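PDB 6JWS: 7,8-dihydro-6-hydroxymethylpterin pyrophosphokinase-dihydropteroate synthase from Plasmodium falciparum, which probably catalyses two successive steps of folate biosynthesis, ATP-dependent pyrophosphorylation of 6-hydroxymethyl-7,8-dihydropterin and condensation of the product with 4-aminobenzoate to give 7,8-dihydropteroate. Local coordinates for residues G23-R27 with Y162-L166; L34-L38 with P568-I572; I187-M191 with I206-D210. The protein carries 1 engineered substitution. One frame throughout, in Å; residues are numbered along the deposited sequence.

Contact 1. Residues G23-R27 with Y162-L166; sequences GTNDR and YFYNL
Thr24 and Tyr164 form an antiparallel hydrogen-bonded pair: Thr24 N gives to Tyr164 O at 2.9 Å and Tyr164 N gives to Thr24 O at 2.9 Å, with their CA atoms 5.2 Å apart. They join the neighbouring strands 16-24 and 163-172, the first and third of the ferredoxin-like sheet of the pyrophosphokinase (HPPK) domain. One step along, Gly23 faces Asn165 as a non-hydrogen-bonded pair, CA to CA 4.5 Å, and Gly23 CA makes a CA-H...O contact of 3.1 Å with Tyr164 O. The first strand is extended through Thr24 and the second from Phe163 onward; at Asn25 (phi/psi -102/-9) the first chain leaves the sheet. Thr24, chi1 t, shapes this exit with an ST turn, its OG1 accepting from Asp26 N at 3.1 Å, while the same hydroxyl also bonds to Ile206 O. Thr24 and Tyr164 project from the face covered by helix 30-44, CG2 of Thr24 4.1 Å from CB of Tyr164. Tyr164 (chi1 m) turns its ring edge to the departing chain, near Thr24 O and Asn25 O; the large ring fills space on this face, and its buried hydroxyl is satisfied by Glu56. The extended Arg27 passes there, its CD 3.3 Å from Tyr164 OH. Beyond the pairing, Asn25 (chi1 m) sets its amide over one face of the Phe163 ring, ND2 3.1 Å from Phe163 CE2.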
loop_
_atom_site.group_PDB
_atom_site.type_symbol
_atom_site.label_atom_id
_atom_site.label_comp_id
_atom_site.label_asym_id
_atom_site.label_seq_id
_atom_site.Cartn_x
_atom_site.Cartn_y
_atom_site.Cartn_z
ATOM N N GLY B 23 -20.605 1.290 -31.198
ATOM C CA GLY B 23 -21.074 1.867 -29.946
ATOM C C GLY B 23 -22.437 1.313 -29.545
ATOM O O GLY B 23 -23.237 0.970 -30.401
ATOM N N THR B 24 -22.674 1.183 -28.240
ATOM C CA THR B 24 -23.986 0.832 -27.728
ATOM C C THR B 24 -24.193 1.536 -26.395
ATOM O O THR B 24 -23.221 1.885 -25.738
ATOM C CB THR B 24 -24.177 -0.683 -27.600
ATOM O OG1 THR B 24 -25.466 -0.835 -27.002
ATOM C CG2 THR B 24 -23.151 -1.360 -26.718
ATOM N N ASN B 25 -25.459 1.717 -26.003
ATOM C CA ASN B 25 -25.820 2.351 -24.742
ATOM C C ASN B 25 -26.232 1.296 -23.719
ATOM O O ASN B 25 -26.416 1.605 -22.546
ATOM C CB ASN B 25 -26.959 3.358 -24.923
ATOM C CG ASN B 25 -26.601 4.474 -25.881
ATOM O OD1 ASN B 25 -27.185 4.585 -26.959
ATOM N ND2 ASN B 25 -25.631 5.293 -25.507
ATOM N N ASP B 26 -26.373 0.052 -24.175
ATOM C CA ASP B 26 -26.873 -1.041 -23.356
ATOM C C ASP B 26 -25.711 -1.675 -22.589
ATOM O O ASP B 26 -24.884 -2.370 -23.172
ATOM C CB ASP B 26 -27.646 -2.032 -24.236
ATOM C CG ASP B 26 -28.330 -3.158 -23.484
ATOM O OD1 ASP B 26 -28.242 -3.177 -22.240
ATOM O OD2 ASP B 26 -28.941 -4.014 -24.154
ATOM N N ARG B 27 -25.679 -1.456 -21.268
ATOM C CA ARG B 27 -24.575 -1.876 -20.418
ATOM C C ARG B 27 -24.574 -3.393 -20.203
ATOM O O ARG B 27 -23.546 -4.041 -20.419
ATOM C CB ARG B 27 -24.580 -1.081 -19.106
ATOM C CG ARG B 27 -23.720 -1.683 -18.003
ATOM C CD ARG B 27 -23.637 -0.845 -16.739
ATOM N NE ARG B 27 -23.395 -1.633 -15.537
ATOM C CZ ARG B 27 -22.338 -2.419 -15.315
ATOM N NH1 ARG B 27 -21.396 -2.569 -16.232
ATOM N NH2 ARG B 27 -22.236 -3.072 -14.171
ATOM N N TYR B 162 -24.387 6.014 -20.213
ATOM C CA TYR B 162 -23.032 5.605 -20.540
ATOM C C TYR B 162 -22.991 5.074 -21.971
ATOM O O TYR B 162 -23.948 4.458 -22.442
ATOM C CB TYR B 162 -22.568 4.505 -19.583
ATOM C CG TYR B 162 -22.405 4.904 -18.136
ATOM C CD1 TYR B 162 -21.310 5.642 -17.713
ATOM C CD2 TYR B 162 -23.326 4.500 -17.181
ATOM C CE1 TYR B 162 -21.142 5.986 -16.381
ATOM C CE2 TYR B 162 -23.175 4.839 -15.845
ATOM C CZ TYR B 162 -22.079 5.584 -15.444
ATOM O OH TYR B 162 -21.915 5.919 -14.131
ATOM N N PHE B 163 -21.866 5.310 -22.652
ATOM C CA PHE B 163 -21.614 4.711 -23.951
ATOM C C PHE B 163 -20.528 3.641 -23.821
ATOM O O PHE B 163 -19.592 3.781 -23.028
ATOM C CB PHE B 163 -21.232 5.782 -24.975
ATOM C CG PHE B 163 -22.372 6.635 -25.477
ATOM C CD1 PHE B 163 -22.927 7.629 -24.681
ATOM C CD2 PHE B 163 -22.875 6.459 -26.759
ATOM C CE1 PHE B 163 -23.974 8.411 -25.147
ATOM C CE2 PHE B 163 -23.915 7.250 -27.231
ATOM C CZ PHE B 163 -24.466 8.222 -26.422
ATOM N N TYR B 164 -20.685 2.573 -24.611
ATOM C CA TYR B 164 -19.750 1.465 -24.699
ATOM C C TYR B 164 -19.246 1.416 -26.130
ATOM O O TYR B 164 -20.035 1.323 -27.071
ATOM C CB TYR B 164 -20.373 0.161 -24.182
ATOM C CG TYR B 164 -20.795 0.310 -22.746
ATOM C CD1 TYR B 164 -22.053 0.812 -22.421
ATOM C CD2 TYR B 164 -19.901 0.076 -21.717
ATOM C CE1 TYR B 164 -22.427 1.036 -21.104
ATOM C CE2 TYR B 164 -20.260 0.292 -20.395
ATOM C CZ TYR B 164 -21.520 0.786 -20.090
ATOM O OH TYR B 164 -21.881 1.017 -18.793
ATOM N N ASN B 165 -17.921 1.479 -26.262
ATOM C CA ASN B 165 -17.287 1.871 -27.503
ATOM C C ASN B 165 -16.106 0.958 -27.794
ATOM O O ASN B 165 -15.358 0.602 -26.895
ATOM C CB ASN B 165 -16.701 3.277 -27.353
ATOM C CG ASN B 165 -17.092 4.188 -28.488
ATOM O OD1 ASN B 165 -18.274 4.513 -28.643
ATOM N ND2 ASN B 165 -16.107 4.611 -29.272
ATOM N N LEU B 166 -15.876 0.714 -29.077
ATOM C CA LEU B 166 -14.744 -0.069 -29.524
ATOM C C LEU B 166 -14.472 0.315 -30.972
ATOM O O LEU B 166 -15.417 0.443 -31.740
ATOM C CB LEU B 166 -15.156 -1.544 -29.388
ATOM C CG LEU B 166 -14.346 -2.552 -30.190
ATOM C CD1 LEU B 166 -12.983 -2.698 -29.559
ATOM C CD2 LEU B 166 -15.051 -3.890 -30.187
#

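Contact 2. Residues L34-L38 with P568-I572; sequences LETAL and PRYRI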
loop_
_atom_site.group_PDB
_atom_site.type_symbol
_atom_site.label_atom_id
_atom_site.label_comp_id
_atom_site.label_asym_id
_atom_site.label_seq_id
_atom_site.Cartn_x
_atom_site.Cartn_y
_atom_site.Cartn_z
ATOM N N LEU B 34 -21.647 -5.838 -28.979
ATOM C CA LEU B 34 -20.487 -5.381 -29.731
ATOM C C LEU B 34 -19.763 -6.553 -30.394
ATOM O O LEU B 34 -19.268 -6.419 -31.516
ATOM C CB LEU B 34 -19.581 -4.517 -28.845
ATOM C CG LEU B 34 -20.189 -3.175 -28.430
ATOM C CD1 LEU B 34 -19.460 -2.578 -27.232
ATOM C CD2 LEU B 34 -20.203 -2.198 -29.599
ATOM N N GLU B 35 -19.759 -7.719 -29.739
ATOM C CA GLU B 35 -19.127 -8.884 -30.350
ATOM C C GLU B 35 -19.954 -9.447 -31.518
ATOM O O GLU B 35 -19.396 -9.966 -32.482
ATOM C CB GLU B 35 -18.743 -9.933 -29.301
ATOM C CG GLU B 35 -17.677 -9.444 -28.334
ATOM C CD GLU B 35 -16.879 -10.460 -27.530
ATOM O OE1 GLU B 35 -17.424 -11.545 -27.196
ATOM O OE2 GLU B 35 -15.700 -10.158 -27.232
ATOM N N THR B 36 -21.286 -9.349 -31.430
ATOM C CA THR B 36 -22.173 -9.735 -32.524
ATOM C C THR B 36 -21.844 -8.895 -33.763
ATOM O O THR B 36 -21.679 -9.432 -34.858
ATOM C CB THR B 36 -23.652 -9.633 -32.100
ATOM O OG1 THR B 36 -23.920 -10.520 -31.008
ATOM C CG2 THR B 36 -24.626 -9.879 -33.234
ATOM N N ALA B 37 -21.714 -7.573 -33.572
ATOM C CA ALA B 37 -21.321 -6.677 -34.650
ATOM C C ALA B 37 -19.928 -7.020 -35.166
ATOM O O ALA B 37 -19.708 -6.956 -36.374
ATOM C CB ALA B 37 -21.421 -5.229 -34.222
ATOM N N LEU B 38 -18.990 -7.387 -34.274
ATOM C CA LEU B 38 -17.660 -7.783 -34.741
ATOM C C LEU B 38 -17.771 -8.961 -35.701
ATOM O O LEU B 38 -17.126 -8.958 -36.744
ATOM C CB LEU B 38 -16.728 -8.175 -33.589
ATOM C CG LEU B 38 -16.094 -7.035 -32.788
ATOM C CD1 LEU B 38 -15.288 -7.602 -31.624
ATOM C CD2 LEU B 38 -15.209 -6.167 -33.660
ATOM N N PRO B 568 -9.890 -9.885 -30.249
ATOM C CA PRO B 568 -10.206 -8.575 -29.672
ATOM C C PRO B 568 -9.188 -8.226 -28.580
ATOM O O PRO B 568 -8.895 -9.062 -27.726
ATOM C CB PRO B 568 -11.597 -8.782 -29.054
ATOM C CG PRO B 568 -12.189 -9.988 -29.783
ATOM C CD PRO B 568 -11.008 -10.849 -30.181
ATOM N N ARG B 569 -8.667 -6.986 -28.627
ATOM C CA ARG B 569 -7.638 -6.479 -27.727
ATOM C C ARG B 569 -8.017 -6.653 -26.254
ATOM O O ARG B 569 -7.156 -6.986 -25.438
ATOM C CB ARG B 569 -7.328 -5.004 -28.021
ATOM C CG ARG B 569 -6.109 -4.462 -27.278
ATOM C CD ARG B 569 -5.808 -3.007 -27.618
ATOM N NE ARG B 569 -5.458 -2.899 -29.023
ATOM C CZ ARG B 569 -4.212 -2.833 -29.470
ATOM N NH1 ARG B 569 -3.196 -2.784 -28.617
ATOM N NH2 ARG B 569 -4.004 -2.783 -30.773
ATOM N N TYR B 570 -9.291 -6.420 -25.920
ATOM C CA TYR B 570 -9.763 -6.410 -24.543
ATOM C C TYR B 570 -9.893 -7.838 -23.994
ATOM O O TYR B 570 -10.275 -8.023 -22.841
ATOM C CB TYR B 570 -11.088 -5.642 -24.458
ATOM C CG TYR B 570 -12.148 -6.139 -25.405
ATOM C CD1 TYR B 570 -12.949 -7.208 -25.060
ATOM C CD2 TYR B 570 -12.311 -5.583 -26.664
ATOM C CE1 TYR B 570 -13.896 -7.723 -25.924
ATOM C CE2 TYR B 570 -13.262 -6.076 -27.540
ATOM C CZ TYR B 570 -14.062 -7.141 -27.162
ATOM O OH TYR B 570 -14.995 -7.662 -28.011
ATOM N N ARG B 571 -9.541 -8.856 -24.797
ATOM C CA ARG B 571 -9.663 -10.239 -24.342
ATOM C C ARG B 571 -8.291 -10.878 -24.102
ATOM O O ARG B 571 -8.210 -12.082 -23.879
ATOM C CB ARG B 571 -10.470 -11.090 -25.334
ATOM C CG ARG B 571 -11.980 -10.946 -25.191
ATOM C CD ARG B 571 -12.739 -11.910 -26.092
ATOM N NE ARG B 571 -14.175 -11.883 -25.866
ATOM C CZ ARG B 571 -14.819 -12.581 -24.934
ATOM N NH1 ARG B 571 -14.135 -13.365 -24.104
ATOM N NH2 ARG B 571 -16.136 -12.485 -24.832
ATOM N N ILE B 572 -7.224 -10.080 -24.119
ATOM C CA ILE B 572 -5.871 -10.612 -24.020
ATOM C C ILE B 572 -5.259 -10.127 -22.711
ATOM O O ILE B 572 -5.206 -8.927 -22.476
ATOM C CB ILE B 572 -5.030 -10.130 -25.221
ATOM C CG1 ILE B 572 -5.654 -10.602 -26.541
ATOM C CG2 ILE B 572 -3.574 -10.556 -25.085
ATOM C CD1 ILE B 572 -5.100 -9.928 -27.768
#
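Two short helical pieces meet here without their backbones coming close. Residues 34-38 are a turn of alpha-helix, with Leu38 N bonded to Leu34 O at 2.9 Å. Opposite them Pro568, well suited by its fixed phi to open a turn, leads into the 3-10 segment 569-571, in which Arg571 N donates to Pro568 O at 3.0 Å. The nearest CA atoms, those of Glu35 and Pro568, stay 9.0 Å apart, so long side chains must span the gap.

Glu35 reaches across from one turn of the helix. Its OE2 accepts from Tyr570 OH at 2.7 Å and from Arg571 NE at 2.7 Å, while Glu35 OE1 accepts from Arg571 NH2 at 2.9 Å. The two Arg571 bonds make a bidentate salt bridge along the edge of the guanidinium group. The contact joins the two enzymes of the fused chain: helix 30-44 belongs to the ferredoxin-like HPPK domain, and the loop 568-571 leads into strand 572-575 of the dihydropteroate synthase TIM barrel. Because every touching residue is buried, the carboxylate needs close partners, and it has both a cation and a hydroxyl. The rest of the guanidinium is also satisfied, with Arg571 NH1 on Ser525 OG and NH2 shared with Lys379 O. Leu38 is three residues after Glu35 and so on the same helix face; its CD1 meets Pro568 CG at 4.3 Å, an apolar contact, and lies 3.6 Å from Tyr570 OH, covering the buried hydroxyl. Phe523 packs against Glu35, Pro568 and Arg571.

Contact 3. Residues I187-M191 with I206-D210; sequences IEELM and IIDID. With MG (magnesium ion), chain K; ATP (adenosine-5'-triphosphate), chain J.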
loop_
_atom_site.group_PDB
_atom_site.type_symbol
_atom_site.label_atom_id
_atom_site.label_comp_id
_atom_site.label_asym_id
_atom_site.label_seq_id
_atom_site.Cartn_x
_atom_site.Cartn_y
_atom_site.Cartn_z
ATOM N N ILE B 187 -26.206 -4.367 -41.636
ATOM C CA ILE B 187 -25.770 -5.009 -40.401
ATOM C C ILE B 187 -26.545 -4.451 -39.203
ATOM O O ILE B 187 -27.051 -5.219 -38.390
ATOM C CB ILE B 187 -24.235 -4.910 -40.229
ATOM C CG1 ILE B 187 -23.500 -5.835 -41.198
ATOM C CG2 ILE B 187 -23.815 -5.178 -38.786
ATOM C CD1 ILE B 187 -22.048 -5.488 -41.395
ATOM N N GLU B 188 -26.666 -3.119 -39.103
ATOM C CA GLU B 188 -27.366 -2.533 -37.964
ATOM C C GLU B 188 -28.797 -3.055 -37.908
ATOM O O GLU B 188 -29.251 -3.483 -36.848
ATOM C CB GLU B 188 -27.384 -0.999 -37.986
ATOM C CG GLU B 188 -26.029 -0.363 -37.758
ATOM C CD GLU B 188 -25.992 1.149 -37.640
ATOM O OE1 GLU B 188 -26.959 1.739 -37.121
ATOM O OE2 GLU B 188 -24.976 1.739 -38.048
ATOM N N GLU B 189 -29.485 -3.005 -39.059
ATOM C CA GLU B 189 -30.877 -3.415 -39.177
ATOM C C GLU B 189 -31.027 -4.884 -38.794
ATOM O O GLU B 189 -31.972 -5.233 -38.092
ATOM C CB GLU B 189 -31.424 -3.165 -40.586
ATOM C CG GLU B 189 -31.825 -1.725 -40.855
ATOM C CD GLU B 189 -32.942 -1.164 -39.985
ATOM O OE1 GLU B 189 -33.795 -1.964 -39.506
ATOM O OE2 GLU B 189 -32.966 0.081 -39.790
ATOM N N LEU B 190 -30.083 -5.729 -39.236
ATOM C CA LEU B 190 -30.122 -7.149 -38.908
ATOM C C LEU B 190 -30.188 -7.333 -37.394
ATOM O O LEU B 190 -30.850 -8.247 -36.905
ATOM C CB LEU B 190 -28.888 -7.858 -39.468
ATOM C CG LEU B 190 -28.971 -8.398 -40.898
ATOM C CD1 LEU B 190 -27.699 -9.165 -41.234
ATOM C CD2 LEU B 190 -30.189 -9.294 -41.097
ATOM N N MET B 191 -29.497 -6.451 -36.661
ATOM C CA MET B 191 -29.394 -6.582 -35.217
ATOM C C MET B 191 -30.655 -6.046 -34.542
ATOM O O MET B 191 -30.788 -6.145 -33.319
ATOM C CB MET B 191 -28.127 -5.907 -34.678
ATOM C CG MET B 191 -26.882 -6.721 -34.984
ATOM S SD MET B 191 -25.322 -6.029 -34.381
ATOM C CE MET B 191 -24.981 -4.818 -35.654
ATOM N N ILE B 206 -29.193 1.075 -30.036
ATOM C CA ILE B 206 -28.775 -0.284 -29.565
ATOM C C ILE B 206 -27.413 -0.657 -30.155
ATOM O O ILE B 206 -26.584 -1.239 -29.462
ATOM C CB ILE B 206 -29.865 -1.345 -29.838
ATOM C CG1 ILE B 206 -29.265 -2.727 -30.120
ATOM C CG2 ILE B 206 -30.787 -0.885 -30.957
ATOM C CD1 ILE B 206 -30.147 -3.895 -29.738
ATOM N N ILE B 207 -27.200 -0.341 -31.440
ATOM C CA ILE B 207 -25.885 -0.403 -32.061
ATOM C C ILE B 207 -25.748 0.760 -33.043
ATOM O O ILE B 207 -26.696 1.114 -33.739
ATOM C CB ILE B 207 -25.603 -1.778 -32.712
ATOM C CG1 ILE B 207 -24.257 -1.809 -33.440
ATOM C CG2 ILE B 207 -26.733 -2.200 -33.642
ATOM C CD1 ILE B 207 -23.081 -2.176 -32.572
ATOM N N ASP B 208 -24.553 1.356 -33.067
ATOM C CA ASP B 208 -24.196 2.461 -33.938
ATOM C C ASP B 208 -22.807 2.150 -34.487
ATOM O O ASP B 208 -21.855 2.086 -33.723
ATOM C CB ASP B 208 -24.276 3.799 -33.183
ATOM C CG ASP B 208 -24.016 5.045 -34.025
ATOM O OD1 ASP B 208 -24.121 4.950 -35.250
ATOM O OD2 ASP B 208 -23.714 6.127 -33.442
ATOM N N ILE B 209 -22.718 1.912 -35.800
ATOM C CA ILE B 209 -21.463 1.603 -36.461
ATOM C C ILE B 209 -21.114 2.730 -37.432
ATOM O O ILE B 209 -21.818 2.931 -38.415
ATOM C CB ILE B 209 -21.551 0.245 -37.185
ATOM C CG1 ILE B 209 -22.033 -0.878 -36.258
ATOM C CG2 ILE B 209 -20.229 -0.081 -37.863
ATOM C CD1 ILE B 209 -22.282 -2.203 -36.955
ATOM N N ASP B 210 -19.995 3.418 -37.166
ATOM C CA ASP B 210 -19.571 4.594 -37.909
ATOM C C ASP B 210 -18.328 4.240 -38.696
ATOM O O ASP B 210 -17.597 3.351 -38.286
ATOM C CB ASP B 210 -19.211 5.748 -36.974
ATOM C CG ASP B 210 -20.425 6.279 -36.240
ATOM O OD1 ASP B 210 -21.500 6.300 -36.858
ATOM O OD2 ASP B 210 -20.289 6.654 -35.055
HETATM MG MG MG K . -23.387 7.179 -35.870
HETATM P PG ATP J . -22.992 10.047 -37.048
HETATM O O1G ATP J . -22.420 10.286 -35.662
HETATM O O2G ATP J . -22.604 11.132 -38.040
HETATM O O3G ATP J . -22.672 8.657 -37.558
HETATM P PB ATP J . -25.664 10.100 -35.674
HETATM O O1B ATP J . -26.917 10.780 -36.107
HETATM O O2B ATP J . -25.017 10.498 -34.384
HETATM O O3B ATP J . -24.609 10.166 -36.883
HETATM P PA ATP J . -26.207 7.425 -36.737
HETATM O O1A ATP J . -24.943 6.650 -36.946
HETATM O O2A ATP J . -27.452 6.669 -36.401
HETATM O O3A ATP J . -25.947 8.529 -35.605
HETATM O "O5'" ATP J . -26.486 8.359 -38.014
HETATM C "C5'" ATP J . -25.512 8.357 -39.090
HETATM C "C4'" ATP J . -25.844 9.455 -40.066
HETATM O "O4'" ATP J . -24.647 10.212 -40.389
HETATM C "C3'" ATP J . -26.406 8.977 -41.409
HETATM O "O3'" ATP J . -27.368 9.921 -41.865
HETATM C "C2'" ATP J . -25.143 8.870 -42.269
HETATM O "O2'" ATP J . -25.335 9.054 -43.652
HETATM C "C1'" ATP J . -24.314 10.038 -41.751
HETATM N N9 ATP J . -22.873 9.819 -41.880
HETATM C C8 ATP J . -21.978 10.682 -42.458
HETATM N N7 ATP J . -20.747 10.227 -42.432
HETATM C C5 ATP J . -20.841 9.008 -41.773
HETATM C C6 ATP J . -19.872 8.051 -41.415
HETATM N N6 ATP J . -18.582 8.185 -41.696
HETATM N N1 ATP J . -20.299 6.937 -40.765
HETATM C C2 ATP J . -21.607 6.812 -40.494
HETATM N N3 ATP J . -22.602 7.651 -40.780
HETATM C C4 ATP J . -22.148 8.742 -41.430
HETATM O O HOH W 1 -22.245 8.177 -34.158
#
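Along strand 208-214 and the extended residue before it, side chains alternate: Ile207 and Ile209 point toward the helix while Asp208 and Asp210 point the other way. The two isoleucines leave a shallow hollow between them, and the flexible tip of Met191 fills it: CE is 3.7 Å from Ile207 CG2 and 4.0 Å from Ile209 CD1. One helical turn earlier, Ile187 CG2 abuts Ile209 CD1 at 3.8 Å. Glu188 spans the remaining gap at the strand's side, its OE2 accepting from Ile209 N at 3.2 Å; it is a magnesium ligand in another structure of this protein. Behind the strand, Asp208 OD1 (2.4 Å) and Asp210 OD1 (2.3 Å) hold Mg, which ATP O1A and O3G and a water also bind, forming the kinase site. Helix 30-44 closes the apolar hollow, with Leu40 against Ile187 and Met191 and Ala37 against Ile207, while strand 16-24 pairs with the strand, Gly23 to Asp208 and Asn21 to Asp210.

Contact 1 pairs two strands of the HPPK sheet and contact 3 lays a helix on a third, meeting where Gly23 N bonds Asp208 O (2.9 Å) and Thr24 OG1 bonds Ile206 O (2.7 Å). Contact 2 reaches from helix 30-44, on one face of that sheet, to the other catalytic domain. It is wholly buried, and a charged cluster dominates its chemistry; contact 1, partly buried, relies on backbone pairing; contact 3, also partly buried, combines apolar packing with metal-binding acids on its far face. Helix 30-44 ties all three together: Leu34 packs on Gly23 and Thr24 (Thr24 CG2 to Leu34 CG 3.9 Å), while Ala37 CB touches Ile207 CD1 at 3.8 Å and Met191 CE at 3.9 Å.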